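Local coordinates for protein D-lactate dehydrogenase (Fermentative) (Pseudomonas aeruginosa, PDB 6ABJ) that probably reduces pyruvate to D-lactate with NADH as a tetrameric, Rossmann-fold member of the D-isomer specific 2-hydroxyacid dehydrogenase family, at residues 274-279 with 295-300. Residues are numbered along the deposited sequence; the frame is centred on the assembly and turned at random.
Sequences DVYEEE and DVLARL
With CG anti to the backbone N (chi1 -180°), the ring of Tyr-276 reaches out of its loop to the first turn of helix 295-302, where Leu-297, also extended from its backbone N (chi1 -176°), lays a methyl over it. Leu-297 CD1 stands 4.2 Å from the centroid of the Tyr-276 ring, on the ring normal, a centred CH-pi contact. The same leucine follows the ring outward, its CB lying 3.9 Å from Tyr-276 CZ, and also meets Phe-148 of a neighbouring subunit. Leu-300 CD1 approaches Tyr-276 CE1 obliquely at 4.4 Å, and Val-296 touches the phenol end, its CB 3.8 Å from Tyr-276 OH. No hydrogen bond joins the two segments directly. Instead Asp-294, just ahead of the helix, is hydrogen-bonded on both sides, through OD2 to Tyr-276 OH and through OD1 to Leu-297 N, which ties the buried phenol to the helix start. At the other end of the tyrosine, the loop makes a type I turn from Tyr-276 to Glu-279, and Tyr-276 N gives a bond of 2.9 Å to the anti lone pair of Glu-279 OE1, nearly straight at 163°. Glu-279 OE2 is hydrogen-bonded to His-311 ND1. The loop also carries Asp-274, which binds NADH in another structure of this protein; the Tyr-276 side chain lies about 11 Å from that of the NADH-binding Thr-248. In the Rossmann-fold NAD-binding domain, the contact bridges the loop after strand 268-273 and helix 295-302, with helix 256-265 packed against Tyr-276, Val-296 and Leu-300.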
ATOM      1  N   ASP B 274     -18.881  -6.481  -4.551  1.00 25.27           N
ATOM      2  CA  ASP B 274     -19.120  -6.487  -3.108  1.00 28.02           C
ATOM      3  C   ASP B 274     -19.533  -7.879  -2.581  1.00 28.31           C
ATOM      4  O   ASP B 274     -19.579  -8.077  -1.353  1.00 28.93           O
ATOM      5  CB  ASP B 274     -20.187  -5.473  -2.710  1.00 27.04           C
ATOM      6  CG  ASP B 274     -20.263  -5.300  -1.195  1.00 30.74           C
ATOM      7  OD1 ASP B 274     -19.244  -4.902  -0.569  1.00 25.84           O
ATOM      8  OD2 ASP B 274     -21.331  -5.566  -0.594  1.00 28.09           O
ATOM      9  N   VAL B 275     -19.680  -8.829  -3.483  1.00 29.02           N
ATOM     10  CA  VAL B 275     -20.065 -10.183  -3.122  1.00 33.72           C
ATOM     11  C   VAL B 275     -19.283 -11.147  -3.959  1.00 35.27           C
ATOM     12  O   VAL B 275     -18.777 -10.805  -5.060  1.00 33.37           O
ATOM     13  CB  VAL B 275     -21.605 -10.405  -3.323  1.00 33.25           C
ATOM     14  CG1 VAL B 275     -22.420  -9.445  -2.445  1.00 34.78           C
ATOM     15  CG2 VAL B 275     -21.959 -10.212  -4.754  1.00 36.78           C
ATOM     16  N   TYR B 276     -19.191 -12.362  -3.450  1.00 33.22           N
ATOM     17  CA  TYR B 276     -18.415 -13.420  -4.095  1.00 34.96           C
ATOM     18  C   TYR B 276     -19.024 -14.767  -3.663  1.00 37.28           C
ATOM     19  O   TYR B 276     -19.481 -14.928  -2.530  1.00 39.45           O
ATOM     20  CB  TYR B 276     -16.964 -13.292  -3.708  1.00 33.87           C
ATOM     21  CG  TYR B 276     -16.067 -14.306  -4.307  1.00 34.32           C
ATOM     22  CD1 TYR B 276     -15.793 -14.308  -5.667  1.00 34.85           C
ATOM     23  CD2 TYR B 276     -15.445 -15.257  -3.518  1.00 33.97           C
ATOM     24  CE1 TYR B 276     -14.945 -15.270  -6.224  1.00 34.18           C
ATOM     25  CE2 TYR B 276     -14.592 -16.196  -4.073  1.00 33.67           C
ATOM     26  CZ  TYR B 276     -14.364 -16.210  -5.416  1.00 32.79           C
ATOM     27  OH  TYR B 276     -13.541 -17.168  -6.007  1.00 36.97           O
ATOM     28  N   GLU B 277     -19.054 -15.691  -4.594  1.00 40.48           N
ATOM     29  CA  GLU B 277     -19.759 -16.953  -4.388  1.00 45.41           C
ATOM     30  C   GLU B 277     -19.154 -17.734  -3.227  1.00 47.62           C
ATOM     31  O   GLU B 277     -19.896 -18.248  -2.405  1.00 46.36           O
ATOM     32  CB  GLU B 277     -19.738 -17.744  -5.682  1.00 44.22           C
ATOM     33  CG  GLU B 277     -20.496 -19.061  -5.628  1.00 48.67           C
ATOM     34  CD  GLU B 277     -20.749 -19.633  -7.009  1.00 48.45           C
ATOM     35  OE1 GLU B 277     -20.291 -19.106  -8.031  1.00 50.28           O
ATOM     36  OE2 GLU B 277     -21.447 -20.631  -7.079  1.00 57.44           O
ATOM     37  N   GLU B 278     -17.854 -17.742  -3.042  1.00 50.86           N
ATOM     38  CA  GLU B 278     -17.411 -18.448  -1.857  1.00 63.31           C
ATOM     39  C   GLU B 278     -17.435 -17.599  -0.527  1.00 63.51           C
ATOM     40  O   GLU B 278     -16.866 -18.048   0.471  1.00 62.98           O
ATOM     41  CB  GLU B 278     -16.038 -19.082  -2.085  1.00 64.79           C
ATOM     42  CG  GLU B 278     -15.851 -19.652  -3.483  1.00 65.96           C
ATOM     43  CD  GLU B 278     -16.776 -20.819  -3.785  1.00 74.05           C
ATOM     44  OE1 GLU B 278     -17.469 -21.291  -2.858  1.00 66.18           O
ATOM     45  OE2 GLU B 278     -16.808 -21.267  -4.953  1.00 75.24           O
ATOM     46  N   GLU B 279     -18.091 -16.420  -0.486  1.00 58.05           N
ATOM     47  CA  GLU B 279     -17.809 -15.419   0.543  1.00 52.11           C
ATOM     48  C   GLU B 279     -17.965 -15.768   2.045  1.00 52.40           C
ATOM     49  O   GLU B 279     -17.160 -15.323   2.862  1.00 46.00           O
ATOM     50  CB  GLU B 279     -18.563 -14.131   0.252  1.00 49.00           C
ATOM     51  CG  GLU B 279     -20.028 -14.150   0.588  1.00 47.01           C
ATOM     52  CD  GLU B 279     -20.673 -12.840   0.291  1.00 43.49           C
ATOM     53  OE1 GLU B 279     -20.583 -12.395  -0.859  1.00 38.78           O
ATOM     54  OE2 GLU B 279     -21.296 -12.265   1.178  1.00 43.95           O
ATOM     55  N   ASP B 295      -7.766 -19.677  -5.783  1.00 33.91           N
ATOM     56  CA  ASP B 295      -7.001 -19.190  -6.913  1.00 36.40           C
ATOM     57  C   ASP B 295      -7.710 -18.083  -7.701  1.00 34.17           C
ATOM     58  O   ASP B 295      -7.091 -17.112  -8.159  1.00 34.40           O
ATOM     59  CB  ASP B 295      -6.708 -20.338  -7.881  1.00 37.36           C
ATOM     60  CG  ASP B 295      -5.724 -21.377  -7.322  1.00 39.98           C
ATOM     61  OD1 ASP B 295      -5.026 -21.139  -6.321  1.00 36.80           O
ATOM     62  OD2 ASP B 295      -5.651 -22.452  -7.933  1.00 38.09           O
ATOM     63  N   VAL B 296      -9.021 -18.230  -7.846  1.00 36.22           N
ATOM     64  CA  VAL B 296      -9.822 -17.317  -8.641  1.00 33.53           C
ATOM     65  C   VAL B 296      -9.909 -15.932  -7.965  1.00 32.21           C
ATOM     66  O   VAL B 296      -9.575 -14.944  -8.562  1.00 29.86           O
ATOM     67  CB  VAL B 296     -11.203 -17.891  -8.880  1.00 33.93           C
ATOM     68  CG1 VAL B 296     -12.105 -16.853  -9.528  1.00 33.62           C
ATOM     69  CG2 VAL B 296     -11.068 -19.109  -9.779  1.00 36.39           C
ATOM     70  N   LEU B 297     -10.335 -15.899  -6.715  1.00 29.75           N
ATOM     71  CA  LEU B 297     -10.338 -14.676  -5.959  1.00 29.65           C
ATOM     72  C   LEU B 297      -8.954 -14.057  -5.897  1.00 29.21           C
ATOM     73  O   LEU B 297      -8.842 -12.864  -6.016  1.00 25.91           O
ATOM     74  CB  LEU B 297     -10.831 -14.900  -4.518  1.00 31.38           C
ATOM     75  CG  LEU B 297     -10.974 -13.668  -3.655  1.00 32.74           C
ATOM     76  CD1 LEU B 297     -11.958 -12.703  -4.267  1.00 35.06           C
ATOM     77  CD2 LEU B 297     -11.447 -14.013  -2.251  1.00 36.71           C
ATOM     78  N   ALA B 298      -7.911 -14.857  -5.665  1.00 26.91           N
ATOM     79  CA  ALA B 298      -6.554 -14.273  -5.578  1.00 26.83           C
ATOM     80  C   ALA B 298      -6.199 -13.525  -6.906  1.00 26.88           C
ATOM     81  O   ALA B 298      -5.566 -12.424  -6.901  1.00 25.39           O
ATOM     82  CB  ALA B 298      -5.513 -15.310  -5.254  1.00 26.90           C
ATOM     83  N   ARG B 299      -6.589 -14.106  -7.995  1.00 25.94           N
ATOM     84  CA  ARG B 299      -6.268 -13.552  -9.306  1.00 28.60           C
ATOM     85  C   ARG B 299      -7.091 -12.275  -9.536  1.00 29.32           C
ATOM     86  O   ARG B 299      -6.555 -11.282  -9.996  1.00 27.42           O
ATOM     87  CB  ARG B 299      -6.531 -14.557 -10.426  1.00 30.16           C
ATOM     88  CG  ARG B 299      -6.141 -14.052 -11.821  1.00 30.59           C
ATOM     89  CD  ARG B 299      -4.667 -13.858 -11.899  1.00 30.17           C
ATOM     90  NE  ARG B 299      -4.141 -13.960 -13.263  1.00 30.46           N
ATOM     91  CZ  ARG B 299      -3.529 -12.998 -13.960  1.00 31.59           C
ATOM     92  NH1 ARG B 299      -3.390 -11.767 -13.493  1.00 31.05           N
ATOM     93  NH2 ARG B 299      -3.084 -13.258 -15.168  1.00 31.82           N
ATOM     94  N   LEU B 300      -8.371 -12.289  -9.149  1.00 27.59           N
ATOM     95  CA  LEU B 300      -9.186 -11.094  -9.270  1.00 26.19           C
ATOM     96  C   LEU B 300      -8.620  -9.940  -8.481  1.00 28.20           C
ATOM     97  O   LEU B 300      -8.573  -8.817  -8.999  1.00 29.15           O
ATOM     98  CB  LEU B 300     -10.624 -11.357  -8.768  1.00 26.17           C
ATOM     99  CG  LEU B 300     -11.418 -12.271  -9.692  1.00 27.56           C
ATOM    100  CD1 LEU B 300     -12.735 -12.716  -9.004  1.00 29.79           C
ATOM    101  CD2 LEU B 300     -11.713 -11.567 -11.004  1.00 28.95           C
TER